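Local coordinates for protein signal recognition particle receptor FtsY (Sulfolobus acidocaldarius, PDB 5L3W) that serves as the receptor for the signal recognition particle and belongs to the SRP54-type GTPase family, its NG domain pairing a helical bundle with a P-loop fold, at residues V255-V260 with Y274-P279. Numbering follows the deposited sequence.
Sequences VILTKV and YELKKP. With GDP (guanosine-5'-diphosphate), chain B.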
ATOM      1  N   VAL A 255       3.262  -3.686   2.596  1.00 42.86           N
ATOM      2  CA  VAL A 255       3.939  -2.398   2.539  1.00 38.85           C
ATOM      3  C   VAL A 255       2.891  -1.295   2.556  1.00 39.25           C
ATOM      4  O   VAL A 255       1.815  -1.452   1.980  1.00 44.19           O
ATOM      5  CB  VAL A 255       4.812  -2.319   1.267  1.00 42.45           C
ATOM      6  CG1 VAL A 255       5.282  -0.886   0.959  1.00 35.52           C
ATOM      7  CG2 VAL A 255       5.998  -3.294   1.376  1.00 37.27           C
ATOM      8  N   ILE A 256       3.192  -0.183   3.220  1.00 42.87           N
ATOM      9  CA  ILE A 256       2.459   1.060   3.014  1.00 40.29           C
ATOM     10  C   ILE A 256       3.437   2.090   2.465  1.00 43.81           C
ATOM     11  O   ILE A 256       4.454   2.388   3.103  1.00 42.32           O
ATOM     12  CB  ILE A 256       1.787   1.565   4.297  1.00 40.96           C
ATOM     13  CG1 ILE A 256       0.653   0.606   4.705  1.00 43.20           C
ATOM     14  CG2 ILE A 256       1.238   3.005   4.088  1.00 35.93           C
ATOM     15  CD1 ILE A 256      -0.088   1.026   5.953  1.00 42.30           C
ATOM     16  N   LEU A 257       3.119   2.636   1.292  1.00 38.26           N
ATOM     17  CA  LEU A 257       3.930   3.648   0.638  1.00 42.72           C
ATOM     18  C   LEU A 257       3.454   5.024   1.078  1.00 47.64           C
ATOM     19  O   LEU A 257       2.284   5.376   0.882  1.00 46.70           O
ATOM     20  CB  LEU A 257       3.826   3.521  -0.884  1.00 44.18           C
ATOM     21  CG  LEU A 257       4.357   2.251  -1.543  1.00 47.72           C
ATOM     22  CD1 LEU A 257       4.142   2.354  -3.050  1.00 47.24           C
ATOM     23  CD2 LEU A 257       5.837   2.095  -1.205  1.00 43.28           C
ATOM     24  N   THR A 258       4.360   5.812   1.635  1.00 46.75           N
ATOM     25  CA  THR A 258       4.038   7.162   2.058  1.00 46.63           C
ATOM     26  C   THR A 258       4.506   8.130   0.990  1.00 52.14           C
ATOM     27  O   THR A 258       5.300   7.775   0.116  1.00 49.83           O
ATOM     28  CB  THR A 258       4.704   7.497   3.391  1.00 43.58           C
ATOM     29  OG1 THR A 258       6.120   7.583   3.190  1.00 49.69           O
ATOM     30  CG2 THR A 258       4.421   6.390   4.396  1.00 38.33           C
ATOM     31  N   LYS A 259       3.987   9.360   1.069  1.00 51.21           N
ATOM     32  CA  LYS A 259       4.370  10.473   0.213  1.00 52.82           C
ATOM     33  C   LYS A 259       4.038  10.231  -1.254  1.00 54.51           C
ATOM     34  O   LYS A 259       4.647  10.846  -2.141  1.00 53.13           O
ATOM     35  CB  LYS A 259       5.862  10.799   0.381  1.00 53.99           C
ATOM     36  CG  LYS A 259       6.214  11.271   1.780  1.00 60.09           C
ATOM     37  CD  LYS A 259       7.704  11.290   2.022  1.00 62.92           C
ATOM     38  CE  LYS A 259       7.983  11.529   3.500  1.00 67.79           C
ATOM     39  NZ  LYS A 259       9.246  10.878   3.935  1.00 65.47           N
ATOM     40  N   VAL A 260       3.060   9.365  -1.534  1.00 49.90           N
ATOM     41  CA  VAL A 260       2.668   9.125  -2.919  1.00 51.43           C
ATOM     42  C   VAL A 260       2.113  10.398  -3.543  1.00 50.61           C
ATOM     43  O   VAL A 260       2.215  10.591  -4.763  1.00 55.58           O
ATOM     44  CB  VAL A 260       1.673   7.939  -3.012  1.00 55.87           C
ATOM     45  CG1 VAL A 260       1.283   7.689  -4.444  1.00 60.11           C
ATOM     46  CG2 VAL A 260       2.306   6.658  -2.485  1.00 52.74           C
ATOM     47  N   TYR A 274       6.826  -2.196  -8.518  1.00 39.42           N
ATOM     48  CA  TYR A 274       7.124  -3.334  -9.379  1.00 43.25           C
ATOM     49  C   TYR A 274       8.261  -4.176  -8.818  1.00 46.61           C
ATOM     50  O   TYR A 274       8.265  -5.402  -8.975  1.00 48.82           O
ATOM     51  CB  TYR A 274       7.484  -2.855 -10.782  1.00 45.64           C
ATOM     52  CG  TYR A 274       7.688  -3.953 -11.804  1.00 51.56           C
ATOM     53  CD1 TYR A 274       6.654  -4.815 -12.142  1.00 55.22           C
ATOM     54  CD2 TYR A 274       8.907  -4.114 -12.454  1.00 54.02           C
ATOM     55  CE1 TYR A 274       6.822  -5.812 -13.099  1.00 51.51           C
ATOM     56  CE2 TYR A 274       9.079  -5.098 -13.417  1.00 54.21           C
ATOM     57  CZ  TYR A 274       8.031  -5.943 -13.734  1.00 57.50           C
ATOM     58  OH  TYR A 274       8.195  -6.930 -14.684  1.00 72.98           O
ATOM     59  N   GLU A 275       9.249  -3.539  -8.197  1.00 45.58           N
ATOM     60  CA  GLU A 275      10.403  -4.252  -7.673  1.00 47.15           C
ATOM     61  C   GLU A 275      10.182  -4.758  -6.261  1.00 46.17           C
ATOM     62  O   GLU A 275      10.959  -5.595  -5.798  1.00 48.01           O
ATOM     63  CB  GLU A 275      11.645  -3.359  -7.717  1.00 55.90           C
ATOM     64  CG  GLU A 275      11.695  -2.464  -8.935  1.00 70.39           C
ATOM     65  CD  GLU A 275      13.079  -2.379  -9.532  1.00 85.20           C
ATOM     66  OE1 GLU A 275      13.917  -3.234  -9.188  1.00 88.84           O
ATOM     67  OE2 GLU A 275      13.330  -1.456 -10.338  1.00 93.84           O
ATOM     68  N   LEU A 276       9.152  -4.272  -5.570  1.00 51.14           N
ATOM     69  CA  LEU A 276       8.758  -4.849  -4.292  1.00 41.96           C
ATOM     70  C   LEU A 276       8.183  -6.246  -4.498  1.00 50.65           C
ATOM     71  O   LEU A 276       7.558  -6.545  -5.517  1.00 62.03           O
ATOM     72  CB  LEU A 276       7.736  -3.951  -3.579  1.00 34.16           C
ATOM     73  CG  LEU A 276       8.321  -2.571  -3.260  1.00 42.73           C
ATOM     74  CD1 LEU A 276       7.302  -1.592  -2.651  1.00 41.28           C
ATOM     75  CD2 LEU A 276       9.539  -2.735  -2.343  1.00 36.96           C
ATOM     76  N   LYS A 277       8.417  -7.107  -3.515  1.00 49.36           N
ATOM     77  CA  LYS A 277       7.903  -8.458  -3.532  1.00 53.13           C
ATOM     78  C   LYS A 277       6.613  -8.625  -2.735  1.00 55.03           C
ATOM     79  O   LYS A 277       5.835  -9.535  -3.038  1.00 63.87           O
ATOM     80  CB  LYS A 277       8.987  -9.412  -3.011  1.00 63.34           C
ATOM     81  CG  LYS A 277      10.149  -9.531  -4.003  1.00 72.99           C
ATOM     82  CD  LYS A 277      11.452  -9.972  -3.347  1.00 74.81           C
ATOM     83  CE  LYS A 277      11.445 -11.460  -3.072  1.00 83.07           C
ATOM     84  NZ  LYS A 277      12.752 -11.932  -2.542  1.00 89.61           N
ATOM     85  N   LYS A 278       6.350  -7.759  -1.762  1.00 48.44           N
ATOM     86  CA  LYS A 278       5.181  -7.738  -0.897  1.00 54.24           C
ATOM     87  C   LYS A 278       4.124  -6.767  -1.419  1.00 56.90           C
ATOM     88  O   LYS A 278       4.455  -5.744  -2.030  1.00 56.29           O
ATOM     89  CB  LYS A 278       5.581  -7.329   0.527  1.00 55.26           C
ATOM     90  CG  LYS A 278       5.987  -8.499   1.426  1.00 58.45           C
ATOM     91  CD  LYS A 278       7.223  -9.233   0.946  1.00 59.86           C
ATOM     92  CE  LYS A 278       7.593 -10.379   1.901  1.00 61.88           C
ATOM     93  NZ  LYS A 278       6.441 -11.301   2.177  1.00 61.49           N
ATOM     94  N   PRO A 279       2.849  -7.047  -1.157  1.00 51.62           N
ATOM     95  CA  PRO A 279       1.785  -6.145  -1.622  1.00 43.84           C
ATOM     96  C   PRO A 279       1.832  -4.779  -0.957  1.00 47.49           C
ATOM     97  O   PRO A 279       2.170  -4.647   0.218  1.00 47.79           O
ATOM     98  CB  PRO A 279       0.487  -6.888  -1.251  1.00 43.72           C
ATOM     99  CG  PRO A 279       0.892  -7.918  -0.177  1.00 40.73           C
ATOM    100  CD  PRO A 279       2.326  -8.283  -0.532  1.00 45.21           C
TER
HETATM  101  PB  GDP B 401       9.147   9.024  11.185  1.00 62.79           P
HETATM  102  O1B GDP B 401       8.124   8.643  12.231  1.00 61.67           O
HETATM  103  O2B GDP B 401       9.599   7.776  10.462  1.00 72.38           O
HETATM  104  O3B GDP B 401      10.360   9.660  11.814  1.00 66.73           O
HETATM  105  O3A GDP B 401       8.430   9.982  10.113  1.00 64.27           O
HETATM  106  PA  GDP B 401       7.241  11.025  10.447  1.00 56.65           P
HETATM  107  O1A GDP B 401       5.926  10.357  10.781  1.00 57.12           O
HETATM  108  O2A GDP B 401       7.680  11.979  11.539  1.00 71.11           O
HETATM  109  O5' GDP B 401       7.126  11.784   9.041  1.00 63.12           O
HETATM  110  C5' GDP B 401       8.211  12.593   8.566  1.00 63.36           C
HETATM  111  C4' GDP B 401       7.654  13.680   7.654  1.00 62.18           C
HETATM  112  O4' GDP B 401       7.063  13.072   6.495  1.00 60.51           O
HETATM  113  C3' GDP B 401       6.541  14.437   8.371  1.00 62.01           C
HETATM  114  O3' GDP B 401       6.672  15.855   8.217  1.00 68.38           O
HETATM  115  C2' GDP B 401       5.277  13.959   7.693  1.00 59.54           C
HETATM  116  O2' GDP B 401       4.265  14.965   7.691  1.00 68.88           O
HETATM  117  C1' GDP B 401       5.755  13.597   6.295  1.00 57.41           C
HETATM  118  N9  GDP B 401       4.841  12.615   5.676  1.00 60.16           N
HETATM  119  C8  GDP B 401       4.522  11.394   6.151  1.00 59.15           C
HETATM  120  N7  GDP B 401       3.631  10.773   5.342  1.00 57.33           N
HETATM  121  C5  GDP B 401       3.373  11.610   4.314  1.00 60.62           C
HETATM  122  C6  GDP B 401       2.536  11.585   3.090  1.00 59.11           C
HETATM  123  O6  GDP B 401       1.830  10.599   2.804  1.00 52.91           O
HETATM  124  N1  GDP B 401       2.550  12.662   2.298  1.00 64.14           N
HETATM  125  C2  GDP B 401       3.297  13.752   2.565  1.00 63.47           C
HETATM  126  N2  GDP B 401       3.253  14.798   1.701  1.00 61.41           N
HETATM  127  N3  GDP B 401       4.089  13.842   3.663  1.00 64.12           N
HETATM  128  C4  GDP B 401       4.166  12.823   4.547  1.00 62.39           C
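V255 and P279 bring the two backbones together: V255 N donates to P279 O over 2.8 Å, with 151° at the hydrogen. Their CA atoms are 6.0 Å apart, and from here strand 254-258 runs on parallel to strand 280-284, V255 pairing next with V281. The 274-279 segment follows helix 267-275 and leads the chain into strand 280-284.

Beside this bond the two methyls of V255 meet different partners. V255 CG1, anti to the backbone N (chi1 166°), meets L276 CD1 at 4.2 Å, while V255 CG2 touches K278 CB at 4.1 Å; both neighbours cross the valine at about a right angle. L276 CD1 also reaches L257 CD2 at 4.2 Å, so one leucine methyl spans V255 and L257, two residues apart on the strand. L231 and, from helix 236-249, L240 and A243 pack on L276 as well, placing it between strand 226-232 and helix 236-249, beside strand 254-258. K278 gives the contact just the root of its chain: bends at chi2 and chi4 lead NZ away to the carbonyl of Y252.

Just beyond the strand the chain meets GDP. K259 N donates to O6 of GDP at 3.0 Å, and the K259 chain lies over the purine, K259 CG 3.8 Å from GDP C4, before NZ forms a salt bridge with D232 and bonds to the carbonyl of G121. T258 to D261 read as the TKxD guanine-recognition motif of P-loop GTPases, D261 OD1 also bonding GDP; the motif starts at the last residue of the first strand of a beta-alpha-beta unit whose helix returns through L276 to the neighbouring parallel strand.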